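Local coordinates for oxalate oxidase (Hordeum vulgare, PDB 1FI2) that oxidises oxalate with O2 to hydrogen peroxide and carbon dioxide in the plant apoplast, using manganese, and also has superoxide dismutase activity, at the interface of chains A and B. Sequence-based numbering; all coordinates share one arbitrary frame. Chains: chain A/B, Oxalate oxidase.

The interface of chains A and B. Residues chain A 8-9, 29, 33-34, 36-37; chain B 108, 110, 114, 119, 132, 135.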
loop_
_atom_site.group_PDB
_atom_site.type_symbol
_atom_site.label_atom_id
_atom_site.label_comp_id
_atom_site.label_asym_id
_atom_site.label_seq_id
_atom_site.Cartn_x
_atom_site.Cartn_y
_atom_site.Cartn_z
ATOM N N ASP A 8 1.783 -4.691 -17.269
ATOM C CA ASP A 8 1.666 -3.427 -17.989
ATOM C C ASP A 8 0.225 -2.951 -18.106
ATOM O O ASP A 8 -0.065 -1.763 -17.900
ATOM C CB ASP A 8 2.288 -3.535 -19.382
ATOM C CG ASP A 8 3.780 -3.769 -19.422
ATOM O OD1 ASP A 8 4.279 -4.084 -20.531
ATOM O OD2 ASP A 8 4.492 -3.646 -18.406
ATOM N N PHE A 9 -0.639 -3.774 -18.706
ATOM C CA PHE A 9 -2.006 -3.382 -19.035
ATOM C C PHE A 9 -3.032 -4.428 -18.606
ATOM O O PHE A 9 -2.722 -5.618 -18.557
ATOM C CB PHE A 9 -2.152 -3.163 -20.551
ATOM C CG PHE A 9 -1.033 -2.481 -21.277
ATOM C CD1 PHE A 9 -0.177 -3.200 -22.097
ATOM C CD2 PHE A 9 -0.793 -1.124 -21.110
ATOM C CE1 PHE A 9 0.870 -2.579 -22.755
ATOM C CE2 PHE A 9 0.253 -0.493 -21.760
ATOM C CZ PHE A 9 1.083 -1.224 -22.585
ATOM N N MET A 29 -5.456 -9.773 -23.484
ATOM C CA MET A 29 -4.754 -8.745 -24.252
ATOM C C MET A 29 -5.031 -8.860 -25.744
ATOM O O MET A 29 -5.050 -7.853 -26.460
ATOM C CB MET A 29 -3.252 -8.734 -23.986
ATOM C CG MET A 29 -2.808 -8.145 -22.663
ATOM S SD MET A 29 -3.338 -6.463 -22.345
ATOM C CE MET A 29 -2.869 -5.621 -23.848
ATOM N N GLY A 33 -6.875 -4.376 -28.782
ATOM C CA GLY A 33 -6.656 -3.393 -29.847
ATOM C C GLY A 33 -5.623 -2.342 -29.448
ATOM O O GLY A 33 -4.931 -2.524 -28.445
ATOM N N ASP A 34 -5.524 -1.247 -30.208
ATOM C CA ASP A 34 -4.526 -0.225 -29.936
ATOM C C ASP A 34 -5.003 0.983 -29.143
ATOM O O ASP A 34 -4.206 1.846 -28.806
ATOM C CB ASP A 34 -3.985 0.402 -31.242
ATOM C CG ASP A 34 -3.405 -0.616 -32.201
ATOM O OD1 ASP A 34 -2.858 -1.632 -31.724
ATOM O OD2 ASP A 34 -3.480 -0.408 -33.433
ATOM N N PHE A 36 -7.063 1.481 -26.214
ATOM C CA PHE A 36 -7.492 1.537 -24.825
ATOM C C PHE A 36 -6.836 2.550 -23.922
ATOM O O PHE A 36 -7.456 2.913 -22.906
ATOM C CB PHE A 36 -7.414 0.127 -24.218
ATOM C CG PHE A 36 -6.026 -0.438 -24.166
ATOM C CD1 PHE A 36 -5.213 -0.196 -23.070
ATOM C CD2 PHE A 36 -5.538 -1.223 -25.200
ATOM C CE1 PHE A 36 -3.934 -0.712 -23.011
ATOM C CE2 PHE A 36 -4.261 -1.746 -25.144
ATOM C CZ PHE A 36 -3.457 -1.486 -24.051
ATOM N N LEU A 37 -5.654 3.073 -24.240
ATOM C CA LEU A 37 -5.018 4.078 -23.396
ATOM C C LEU A 37 -5.493 5.490 -23.701
ATOM O O LEU A 37 -4.914 6.458 -23.203
ATOM C CB LEU A 37 -3.491 4.010 -23.556
ATOM C CG LEU A 37 -2.811 2.720 -23.099
ATOM C CD1 LEU A 37 -1.360 2.656 -23.551
ATOM C CD2 LEU A 37 -2.896 2.592 -21.579
ATOM N N ILE B 108 3.106 5.378 -26.350
ATOM C CA ILE B 108 3.329 4.617 -25.127
ATOM C C ILE B 108 3.923 3.262 -25.513
ATOM O O ILE B 108 3.388 2.602 -26.405
ATOM C CB ILE B 108 2.046 4.391 -24.314
ATOM C CG1 ILE B 108 1.340 5.709 -23.965
ATOM C CG2 ILE B 108 2.337 3.622 -23.030
ATOM C CD1 ILE B 108 0.238 6.053 -24.943
ATOM N N GLY B 110 5.060 -0.650 -24.501
ATOM C CA GLY B 110 4.951 -1.771 -23.564
ATOM C C GLY B 110 6.339 -2.303 -23.213
ATOM O O GLY B 110 7.308 -2.049 -23.931
ATOM N N SER B 114 5.300 -7.483 -23.125
ATOM C CA SER B 114 4.224 -6.960 -23.947
ATOM C C SER B 114 4.719 -6.828 -25.386
ATOM O O SER B 114 4.179 -6.110 -26.227
ATOM C CB SER B 114 3.754 -5.597 -23.431
ATOM O OG SER B 114 2.994 -5.742 -22.246
ATOM N N TYR B 119 2.160 1.870 -28.883
ATOM C CA TYR B 119 0.812 2.384 -29.062
ATOM C C TYR B 119 0.944 3.885 -29.332
ATOM O O TYR B 119 1.523 4.571 -28.482
ATOM C CB TYR B 119 -0.032 2.199 -27.808
ATOM C CG TYR B 119 -0.287 0.771 -27.398
ATOM C CD1 TYR B 119 0.561 0.101 -26.530
ATOM C CD2 TYR B 119 -1.400 0.099 -27.888
ATOM C CE1 TYR B 119 0.317 -1.211 -26.157
ATOM C CE2 TYR B 119 -1.653 -1.199 -27.500
ATOM C CZ TYR B 119 -0.791 -1.858 -26.654
ATOM O OH TYR B 119 -1.060 -3.161 -26.298
ATOM N N PRO B 132 0.920 4.028 -18.141
ATOM C CA PRO B 132 1.177 3.159 -17.009
ATOM C C PRO B 132 2.533 3.420 -16.378
ATOM O O PRO B 132 3.538 3.726 -17.004
ATOM C CB PRO B 132 1.070 1.744 -17.561
ATOM C CG PRO B 132 0.352 1.866 -18.855
ATOM C CD PRO B 132 0.617 3.260 -19.370
ATOM N N LEU B 135 6.627 3.038 -17.716
ATOM C CA LEU B 135 6.825 2.692 -19.119
ATOM C C LEU B 135 7.370 3.873 -19.912
ATOM O O LEU B 135 7.065 5.024 -19.600
ATOM C CB LEU B 135 5.515 2.204 -19.740
ATOM C CG LEU B 135 4.892 0.953 -19.114
ATOM C CD1 LEU B 135 3.614 0.558 -19.841
ATOM C CD2 LEU B 135 5.870 -0.216 -19.126
HETATM O O HOH W 1 -2.922 -4.408 -27.744
#
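Within this patch one hydrogen bond holds the carboxylate oxygen OD1 of A:Asp8, donated across the interface by the hydroxyl OG of B:Ser114 at 2.7 Å. The hydroxyl arrives from above the carboxylate plane, 31° out of it; a small serine closing the 3-10 helix 112-114 can come this near. OD2 of A:Asp8 faces methyl CD2 of B:Leu135.

Next along the chain, A:Phe9, a rigid apolar ring held on both faces by its own chain, projects its rim against B:Pro132, B:Leu135 and B:Tyr119. Its CE2 rests 3.7 Å from CG of B:Pro132.

B:Tyr119, on strand 118-124, loses more surface to the partner than any other residue of the patch (99 Å²). Its CE1 edge lies beneath the A:Phe9 ring near the rim, the planes turned by 77°. With A:Phe36 the roles reverse: the CE2-CZ edge of the phenylalanine stands over a tyrosine face, with the phenol OH in the phenylalanine plane. A:Phe36 lodges CG between backbone N and carbonyl carbon (chi1 63°). The phenol OH is bound to a water at 2.7 Å, which also binds the carbonyl O of A:Gly33, so a tyrosine can pack among aromatics yet satisfy its polar tip. Beyond, methyl CD1 of A:Leu37 meets branched B:Ile108 tip to tip.

Repeated by two-fold symmetry, this patch fastens the N-terminal region of one germin subunit onto its neighbour's cupin jellyroll, probably within the dimer from which the hexamer, a trimer of dimers, is built.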